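Local coordinates for Dps family protein (Staphylococcus aureus subsp. aureus, PDB 2D5K) that compacts the nucleoid and, as a dodecameric Dps of the ferritin-like family, probably oxidises and stores iron, at the interface of chains A and B. Residues are numbered along the deposited sequence; one frame, centred on the assembly and turned at random. Chains: chain A/B, Dps family protein.

The interface of chains A and B. Residues chain A 56-57, 61; chain B 27, 30-31, 42, 49.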
loop_
_atom_site.group_PDB
_atom_site.type_symbol
_atom_site.label_atom_id
_atom_site.label_comp_id
_atom_site.label_asym_id
_atom_site.label_seq_id
_atom_site.Cartn_x
_atom_site.Cartn_y
_atom_site.Cartn_z
ATOM N N VAL A 56 -22.311 -4.276 -15.873
ATOM C CA VAL A 56 -22.868 -5.545 -16.309
ATOM C C VAL A 56 -23.039 -6.495 -15.132
ATOM O O VAL A 56 -24.106 -7.076 -14.948
ATOM C CB VAL A 56 -21.977 -6.207 -17.382
ATOM C CG1 VAL A 56 -22.367 -7.672 -17.566
ATOM C CG2 VAL A 56 -22.124 -5.452 -18.707
ATOM N N ASP A 57 -21.994 -6.644 -14.327
ATOM C CA ASP A 57 -22.076 -7.548 -13.188
ATOM C C ASP A 57 -23.057 -7.047 -12.128
ATOM O O ASP A 57 -23.832 -7.830 -11.578
ATOM C CB ASP A 57 -20.695 -7.750 -12.567
ATOM C CG ASP A 57 -20.659 -8.923 -11.605
ATOM O OD1 ASP A 57 -21.104 -10.024 -11.999
ATOM O OD2 ASP A 57 -20.185 -8.747 -10.466
ATOM N N GLU A 61 -26.529 -9.094 -11.277
ATOM C CA GLU A 61 -26.737 -9.691 -9.965
ATOM C C GLU A 61 -27.939 -9.081 -9.248
ATOM O O GLU A 61 -28.459 -9.661 -8.297
ATOM C CB GLU A 61 -25.456 -9.600 -9.126
ATOM C CG GLU A 61 -24.276 -10.301 -9.815
ATOM C CD GLU A 61 -23.159 -10.712 -8.868
ATOM O OE1 GLU A 61 -22.904 -9.989 -7.885
ATOM O OE2 GLU A 61 -22.524 -11.757 -9.128
ATOM N N HIS B 27 -19.342 -15.271 -17.283
ATOM C CA HIS B 27 -20.221 -14.393 -16.517
ATOM C C HIS B 27 -21.496 -15.177 -16.239
ATOM O O HIS B 27 -22.040 -15.135 -15.138
ATOM C CB HIS B 27 -20.573 -13.125 -17.302
ATOM C CG HIS B 27 -19.615 -11.999 -17.085
ATOM N ND1 HIS B 27 -18.357 -11.970 -17.647
ATOM C CD2 HIS B 27 -19.723 -10.870 -16.344
ATOM C CE1 HIS B 27 -17.731 -10.870 -17.262
ATOM N NE2 HIS B 27 -18.538 -10.186 -16.471
ATOM N N HIS B 30 -20.850 -17.552 -13.590
ATOM C CA HIS B 30 -20.641 -16.739 -12.394
ATOM C C HIS B 30 -21.996 -16.367 -11.777
ATOM O O HIS B 30 -22.157 -16.366 -10.557
ATOM C CB HIS B 30 -19.852 -15.484 -12.813
ATOM C CG HIS B 30 -19.802 -14.390 -11.789
ATOM N ND1 HIS B 30 -19.076 -14.485 -10.620
ATOM C CD2 HIS B 30 -20.303 -13.130 -11.816
ATOM C CE1 HIS B 30 -19.126 -13.332 -9.976
ATOM N NE2 HIS B 30 -19.864 -12.494 -10.680
ATOM N N TRP B 31 -22.978 -16.078 -12.628
ATOM C CA TRP B 31 -24.302 -15.683 -12.158
ATOM C C TRP B 31 -25.235 -16.835 -11.819
ATOM O O TRP B 31 -25.953 -16.790 -10.819
ATOM C CB TRP B 31 -25.008 -14.813 -13.210
ATOM C CG TRP B 31 -24.292 -13.537 -13.549
ATOM C CD1 TRP B 31 -23.569 -12.752 -12.700
ATOM C CD2 TRP B 31 -24.260 -12.886 -14.825
ATOM N NE1 TRP B 31 -23.083 -11.651 -13.369
ATOM C CE2 TRP B 31 -23.494 -11.708 -14.674
ATOM C CE3 TRP B 31 -24.806 -13.182 -16.082
ATOM C CZ2 TRP B 31 -23.257 -10.824 -15.735
ATOM C CZ3 TRP B 31 -24.570 -12.302 -17.141
ATOM C CH2 TRP B 31 -23.800 -11.137 -16.956
ATOM N N HIS B 42 -18.383 -19.090 -7.605
ATOM C CA HIS B 42 -18.826 -17.751 -7.981
ATOM C C HIS B 42 -17.584 -16.874 -8.152
ATOM O O HIS B 42 -17.457 -16.136 -9.133
ATOM C CB HIS B 42 -19.752 -17.189 -6.890
ATOM C CG HIS B 42 -20.220 -15.789 -7.141
ATOM N ND1 HIS B 42 -19.861 -14.731 -6.334
ATOM C CD2 HIS B 42 -21.030 -15.277 -8.096
ATOM C CE1 HIS B 42 -20.431 -13.626 -6.782
ATOM N NE2 HIS B 42 -21.146 -13.930 -7.850
ATOM N N TYR B 49 -12.895 -14.921 -15.845
ATOM C CA TYR B 49 -13.224 -13.981 -16.903
ATOM C C TYR B 49 -12.329 -12.748 -16.860
ATOM O O TYR B 49 -12.098 -12.125 -17.890
ATOM C CB TYR B 49 -14.728 -13.616 -16.959
ATOM C CG TYR B 49 -15.391 -12.923 -15.778
ATOM C CD1 TYR B 49 -14.967 -11.669 -15.325
ATOM C CD2 TYR B 49 -16.522 -13.485 -15.186
ATOM C CE1 TYR B 49 -15.673 -10.991 -14.309
ATOM C CE2 TYR B 49 -17.225 -12.824 -14.180
ATOM C CZ TYR B 49 -16.802 -11.583 -13.746
ATOM O OH TYR B 49 -17.519 -10.946 -12.754
HETATM O O HOH W 1 -19.301 -10.348 -8.723
#
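A:Val56 presses its CG1 methyl against the benzo edge of the B:Trp31 indole, 3.8 Å from CZ2, at the two-fold dimer interface of this Dps cage. Here the ferroxidase centre typical of the family is built from two subunits, with no metal modelled: helix 38-65 of chain A gives A:Asp57 and A:Glu61, the acidic iron ligands, and chain B gives the histidines B:His30 and B:His42. With CG1 anti to the backbone N (chi1 166°), the valine meets the indole rim in its plane. Further along the ring, A:Glu61 lays its CG methylene 3.9 Å from B:Trp31 CD1. Within chain B, B:Tyr49 CE2 sits over the centre of the B:His27 imidazole, 3.6 Å above its plane. The indole NE1 donates to carboxylate OD1 of A:Asp57 at 2.9 Å, meeting the oxygen nearly along its C-O axis, with carboxylate and indole close to coplanar. A:Asp57 OD1, A:Glu61 OE2 (3.2 Å) and water 1 (3.0 Å) crowd round B:His30 NE2 and compete for it; the bond to OD1 is weak, 121° at H. B:Tyr49 OH lies above the B:His30 ring, whose ND1 donates in the ring plane to the backbone O of B:His42 at 2.7 Å, limiting ring rotation. At the polar rim, B:His42 NE2 donates in its ring plane to the syn side of A:Glu61 OE2, 2.9 Å away. Water 1 also meets A:Asp57 OD2, the direction of its contacts undecided.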